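Local atomic coordinates of salmonella typhimurium DB7155 bacteriophage DET7 tailspike (Bacteriophage, PDB entry 2V5I), a protein that probably binds the O-antigen of the Salmonella host as the receptor-binding tailspike of the phage and hydrolyses it. Residues A[158-163]-A[181-186]; A[204-209]-A[233-238]. One frame throughout, in Å; residues are numbered along the deposited sequence.

Interaction 1 (A[158-163]-A[181-186]); sequences LDIRSA and RSCHHC
Arg181 meets Asp159 through its NE, which gives a nearly straight hydrogen bond (172°) to Asp159 OD2 over 2.9 Å, part of a salt bridge. That oxygen is used twice: Arg181 NE comes to it on the syn side, tilted out of the carboxylate plane, while Arg161 NH2 arrives on the opposite face. Arg161 also holds OD1 with its NE, so its guanidinium grips the carboxylate side-on. The two arginine chains run side by side in the same direction, yet their guanidinium planes stand 88° apart, and the carboxylate between them probably offsets the repulsion of like charges. Asp159 suits this place because a short carboxylate offers two oxygens to two arginines; its CG lies anti to the backbone N (chi1 -179°), and the end of the side chain comes near Arg181. A water takes a bond from Arg181 NH2 and gives one to Asp159 OD2.

The backbone of Arg181 is held on both sides of its CA: its N donates to Ile160 O at 2.9 Å, and its O accepts from Ser162 N at 2.8 Å. At Ser182 the chain turns with positive phi, as it does at Ser162, and Ser182 CB lies 3.7 Å from Ser162 OG. Cys183 then places SG where Ala163 N can donate to it, at 3.4 Å; sulfur, both apolar and a soft acceptor, also packs against Ala163 CB and Ile160 CG2. His184 N donates to Ala163 O at 3.1 Å, and its ND1 lies in hydrogen-bonding contact with a water that also donates to Ala163 O and Ser182 O. Further on, Cys186 SG approaches Ala163 CB at 4.5 Å. Strands 156-161 and 176-181 thus end in matching turns stacked in parallel, the arrangement of successive rungs in a right-handed parallel beta-helix.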
loop_
_atom_site.group_PDB
_atom_site.type_symbol
_atom_site.label_atom_id
_atom_site.label_comp_id
_atom_site.label_asym_id
_atom_site.label_seq_id
_atom_site.Cartn_x
_atom_site.Cartn_y
_atom_site.Cartn_z
ATOM N N LEU A 158 16.745 26.799 -15.613
ATOM C CA LEU A 158 17.441 27.292 -14.409
ATOM C C LEU A 158 18.544 26.306 -14.060
ATOM O O LEU A 158 18.265 25.175 -13.714
ATOM C CB LEU A 158 16.510 27.513 -13.210
ATOM C CG LEU A 158 17.190 28.238 -12.051
ATOM C CD1 LEU A 158 17.665 29.609 -12.443
ATOM C CD2 LEU A 158 16.197 28.324 -10.930
ATOM N N ASP A 159 19.803 26.742 -14.154
ATOM C CA ASP A 159 20.999 25.871 -14.058
ATOM C C ASP A 159 21.715 26.286 -12.768
ATOM O O ASP A 159 22.394 27.308 -12.726
ATOM C CB ASP A 159 21.854 26.048 -15.337
ATOM C CG ASP A 159 23.094 25.188 -15.384
ATOM O OD1 ASP A 159 23.570 24.742 -14.316
ATOM O OD2 ASP A 159 23.594 24.960 -16.536
ATOM N N ILE A 160 21.580 25.470 -11.725
ATOM C CA ILE A 160 22.220 25.726 -10.425
ATOM C C ILE A 160 23.479 24.876 -10.333
ATOM O O ILE A 160 23.445 23.671 -10.538
ATOM C CB ILE A 160 21.229 25.438 -9.299
ATOM C CG1 ILE A 160 20.086 26.481 -9.374
ATOM C CG2 ILE A 160 21.954 25.494 -7.955
ATOM C CD1 ILE A 160 19.046 26.263 -8.409
ATOM N N ARG A 161 24.631 25.523 -10.091
ATOM C CA ARG A 161 25.930 24.867 -10.232
ATOM C C ARG A 161 26.694 24.750 -8.914
ATOM O O ARG A 161 26.775 25.705 -8.145
ATOM C CB ARG A 161 26.785 25.665 -11.228
ATOM C CG ARG A 161 26.209 25.548 -12.569
ATOM C CD ARG A 161 27.069 26.001 -13.629
ATOM N NE ARG A 161 26.378 25.826 -14.882
ATOM C CZ ARG A 161 26.869 26.191 -16.064
ATOM N NH1 ARG A 161 28.084 26.744 -16.129
ATOM N NH2 ARG A 161 26.143 26.006 -17.172
ATOM N N SER A 162 27.149 23.540 -8.614
ATOM C CA SER A 162 27.983 23.260 -7.435
ATOM C C SER A 162 27.488 23.851 -6.118
ATOM O O SER A 162 28.245 24.500 -5.373
ATOM C CB SER A 162 29.431 23.691 -7.718
ATOM O OG SER A 162 29.965 22.995 -8.843
ATOM N N ALA A 163 26.232 23.594 -5.819
ATOM C CA ALA A 163 25.598 24.075 -4.595
ATOM C C ALA A 163 25.331 22.895 -3.638
ATOM O O ALA A 163 25.312 21.734 -4.035
ATOM C CB ALA A 163 24.312 24.786 -4.917
ATOM N N ARG A 181 23.775 20.960 -11.443
ATOM C CA ARG A 181 25.018 20.374 -11.928
ATOM C C ARG A 181 25.996 20.320 -10.748
ATOM O O ARG A 181 26.252 21.355 -10.100
ATOM C CB ARG A 181 25.645 21.276 -12.991
ATOM C CG ARG A 181 24.928 21.334 -14.299
ATOM C CD ARG A 181 25.769 22.185 -15.213
ATOM N NE ARG A 181 25.128 22.476 -16.489
ATOM C CZ ARG A 181 25.159 21.643 -17.528
ATOM N NH1 ARG A 181 25.712 20.444 -17.397
ATOM N NH2 ARG A 181 24.567 21.977 -18.671
ATOM N N SER A 182 26.491 19.131 -10.428
ATOM C CA SER A 182 27.451 18.893 -9.374
ATOM C C SER A 182 26.961 19.371 -7.977
ATOM O O SER A 182 27.765 19.890 -7.165
ATOM C CB SER A 182 28.761 19.587 -9.698
ATOM O OG SER A 182 29.275 19.026 -10.869
ATOM N N CYS A 183 25.676 19.178 -7.709
ATOM C CA CYS A 183 25.071 19.587 -6.463
ATOM C C CYS A 183 24.892 18.394 -5.534
ATOM O O CYS A 183 24.828 17.264 -5.997
ATOM C CB CYS A 183 23.714 20.273 -6.673
ATOM S SG CYS A 183 23.907 21.838 -7.599
ATOM N N HIS A 184 24.671 18.699 -4.257
ATOM C CA HIS A 184 24.446 17.697 -3.209
ATOM C C HIS A 184 23.457 18.203 -2.152
ATOM O O HIS A 184 23.431 19.401 -1.866
ATOM C CB HIS A 184 25.748 17.322 -2.510
ATOM C CG HIS A 184 26.761 16.711 -3.404
ATOM N ND1 HIS A 184 27.661 17.471 -4.129
ATOM C CD2 HIS A 184 27.032 15.413 -3.693
ATOM C CE1 HIS A 184 28.418 16.666 -4.856
ATOM N NE2 HIS A 184 28.071 15.414 -4.592
ATOM N N HIS A 185 22.612 17.319 -1.620
ATOM C CA HIS A 185 21.601 17.708 -0.650
ATOM C C HIS A 185 20.652 18.801 -1.118
ATOM O O HIS A 185 20.183 19.581 -0.279
ATOM C CB HIS A 185 22.301 18.089 0.649
ATOM C CG HIS A 185 22.961 16.917 1.285
ATOM N ND1 HIS A 185 24.324 16.727 1.255
ATOM C CD2 HIS A 185 22.437 15.819 1.882
ATOM C CE1 HIS A 185 24.611 15.572 1.835
ATOM N NE2 HIS A 185 23.490 15.007 2.230
ATOM N N CYS A 186 20.347 18.807 -2.407
ATOM C CA CYS A 186 19.440 19.788 -3.008
ATOM C C CYS A 186 18.072 19.139 -3.233
ATOM O O CYS A 186 17.976 17.955 -3.481
ATOM C CB CYS A 186 19.987 20.409 -4.305
ATOM S SG CYS A 186 21.471 21.454 -3.970
HETATM O O HOH W 1 22.944 24.437 -19.057
HETATM O O HOH W 2 27.862 20.404 -3.970
#

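Interaction 2 (A[204-209]-A[233-238]); sequences FENLSG and LRNNGG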
loop_
_atom_site.group_PDB
_atom_site.type_symbol
_atom_site.label_atom_id
_atom_site.label_comp_id
_atom_site.label_asym_id
_atom_site.label_seq_id
_atom_site.Cartn_x
_atom_site.Cartn_y
_atom_site.Cartn_z
ATOM N N PHE A 204 19.254 16.044 -11.844
ATOM C CA PHE A 204 20.454 16.135 -11.030
ATOM C C PHE A 204 21.574 15.432 -11.778
ATOM O O PHE A 204 21.565 14.200 -11.889
ATOM C CB PHE A 204 20.182 15.435 -9.674
ATOM C CG PHE A 204 19.214 16.154 -8.812
ATOM C CD1 PHE A 204 19.566 17.289 -8.166
ATOM C CD2 PHE A 204 17.860 15.720 -8.715
ATOM C CE1 PHE A 204 18.609 17.989 -7.335
ATOM C CE2 PHE A 204 16.977 16.410 -7.886
ATOM C CZ PHE A 204 17.341 17.537 -7.265
ATOM N N GLU A 205 22.544 16.228 -12.252
ATOM C CA GLU A 205 23.635 15.755 -13.077
ATOM C C GLU A 205 24.934 15.868 -12.250
ATOM O O GLU A 205 25.346 16.975 -11.882
ATOM C CB GLU A 205 23.709 16.658 -14.301
ATOM C CG GLU A 205 24.843 16.306 -15.235
ATOM C CD GLU A 205 26.129 17.101 -14.921
ATOM O OE1 GLU A 205 26.191 18.357 -15.132
ATOM O OE2 GLU A 205 27.125 16.487 -14.474
ATOM N N ASN A 206 25.509 14.708 -11.884
ATOM C CA ASN A 206 26.743 14.653 -11.129
ATOM C C ASN A 206 27.836 13.828 -11.835
ATOM O O ASN A 206 28.475 12.959 -11.238
ATOM C CB ASN A 206 26.445 14.087 -9.717
ATOM C CG ASN A 206 25.616 15.037 -8.899
ATOM O OD1 ASN A 206 24.382 15.029 -9.005
ATOM N ND2 ASN A 206 26.258 15.858 -8.102
ATOM N N LEU A 207 28.044 14.108 -13.107
ATOM C CA LEU A 207 28.975 13.325 -13.930
ATOM C C LEU A 207 30.432 13.478 -13.468
ATOM O O LEU A 207 31.238 12.547 -13.676
ATOM C CB LEU A 207 28.845 13.733 -15.412
ATOM C CG LEU A 207 27.516 13.324 -16.082
ATOM C CD1 LEU A 207 27.418 13.883 -17.474
ATOM C CD2 LEU A 207 27.408 11.820 -16.133
ATOM N N SER A 208 30.734 14.656 -12.909
ATOM C CA SER A 208 32.071 14.989 -12.374
ATOM C C SER A 208 32.023 15.188 -10.874
ATOM O O SER A 208 31.008 15.495 -10.331
ATOM C CB SER A 208 32.558 16.338 -12.928
ATOM O OG SER A 208 32.308 16.487 -14.300
ATOM N N GLY A 209 33.167 15.126 -10.225
ATOM C CA GLY A 209 33.210 15.370 -8.795
ATOM C C GLY A 209 32.715 14.161 -8.031
ATOM O O GLY A 209 32.799 13.033 -8.514
ATOM N N LEU A 233 21.778 11.468 -12.916
ATOM C CA LEU A 233 23.037 11.024 -13.555
ATOM C C LEU A 233 24.131 10.961 -12.485
ATOM O O LEU A 233 24.413 11.942 -11.823
ATOM C CB LEU A 233 23.498 11.968 -14.693
ATOM C CG LEU A 233 22.591 12.108 -15.891
ATOM C CD1 LEU A 233 21.538 13.150 -15.676
ATOM C CD2 LEU A 233 23.431 12.488 -17.097
ATOM N N ARG A 234 24.701 9.772 -12.287
ATOM C CA ARG A 234 25.789 9.535 -11.331
ATOM C C ARG A 234 25.470 10.030 -9.897
ATOM O O ARG A 234 26.253 10.712 -9.280
ATOM C CB ARG A 234 27.070 10.140 -11.871
ATOM C CG ARG A 234 28.353 9.619 -11.208
ATOM C CD ARG A 234 29.592 9.920 -12.033
ATOM N NE ARG A 234 30.856 9.708 -11.302
ATOM C CZ ARG A 234 31.391 10.563 -10.443
ATOM N NH1 ARG A 234 30.799 11.707 -10.126
ATOM N NH2 ARG A 234 32.564 10.265 -9.838
ATOM N N ASN A 235 24.274 9.659 -9.427
ATOM C CA ASN A 235 23.860 9.807 -8.030
ATOM C C ASN A 235 23.927 8.440 -7.342
ATOM O O ASN A 235 23.553 7.432 -7.922
ATOM C CB ASN A 235 22.460 10.410 -7.956
ATOM C CG ASN A 235 22.483 11.911 -8.074
ATOM O OD1 ASN A 235 22.050 12.644 -7.147
ATOM N ND2 ASN A 235 23.007 12.427 -9.166
ATOM N N ASN A 236 24.415 8.453 -6.093
ATOM C CA ASN A 236 24.484 7.273 -5.192
ATOM C C ASN A 236 23.971 7.688 -3.832
ATOM O O ASN A 236 24.655 8.448 -3.172
ATOM C CB ASN A 236 25.893 6.712 -5.168
ATOM C CG ASN A 236 26.002 5.448 -4.340
ATOM O OD1 ASN A 236 25.017 5.004 -3.739
ATOM N ND2 ASN A 236 27.171 4.788 -4.413
ATOM N N GLY A 237 22.810 7.172 -3.436
ATOM C CA GLY A 237 22.196 7.554 -2.147
ATOM C C GLY A 237 22.890 6.824 -0.996
ATOM O O GLY A 237 22.557 7.108 0.203
ATOM N N GLY A 238 23.873 5.970 -1.311
ATOM C CA GLY A 238 24.604 5.245 -0.266
ATOM C C GLY A 238 23.746 4.227 0.471
ATOM O O GLY A 238 22.587 3.951 0.123
#
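Gly209 O is gripped by both terminal nitrogens of Arg234, NH1 at 2.9 Å and NH2 at 3.1 Å. The approach is end-on: NH2 comes nearly in line with the carbonyl, whereas NH1 stands above its plane. NH1 is shared, for it also donates to Asn206 O at 2.9 Å, with that oxygen in the guanidinium plane. The setting is the parallel beta-helix of the P22 tailspike family, where strands 202-205 and 230-233 lie on adjacent rungs and their chains turn out of the sheet.

Arginine fits here because it is long and carries several N-H donors in one plane; with CG anti to the backbone N (chi1 -162°) and the chain extended to NE, it passes Asn206 O, and one flat cation ties two carbonyls of the turn 206-209 together. Leu207 O lies over one face of the guanidinium, and Trp211 makes a cation-pi contact with the same arginine. Glycine at 209 tolerates backbone angles at which a CB would press on the preceding carbonyl.

Parallel pairing brings Leu233 N to Phe204 O at 2.9 Å and Asn206 N to Leu233 O at 3.0 Å. On the face shared by Glu205 and Leu233, leucine supplies branched bulk: its CD2 meets CD2 of Leu207 at 4.1 Å, the two side chains lying obliquely. Glu205 OE2 takes the N-H of Leu207 on its anti lone pair, helping to fix the start of the turn.

Asparagine suits positions 206 and 235, since each amide can both give and accept. Asn235 ND2 donates to Asn206 OD1 from above the carbonyl plane, with the amides 75° apart. The same ND2 also reaches Leu233 O, at 3.0 Å, from the face opposite to Asn206 N.

Interactions 1 and 2 follow one another along the chain and join neighbouring rungs of the same face of the beta-helix, their centres about 11 Å apart. They touch directly: Ser182 N probably bonds to Glu205 O, and Asn206 ND2 probably to Cys183 O, while Arg181 and Glu205 form a salt bridge that continues the charged row. Both are partly buried, with side chains such as Ile160 and Phe204 buried, and more exposed residues such as Ser162 and Ser208 at the turns. Their chemistry differs. In interaction 1 a carboxylate balances two arginines and cysteine sulfurs pack against Ala163 at the turn; in interaction 2 the arginine serves backbone carbonyls, and paired asparagine amides occupy the turn.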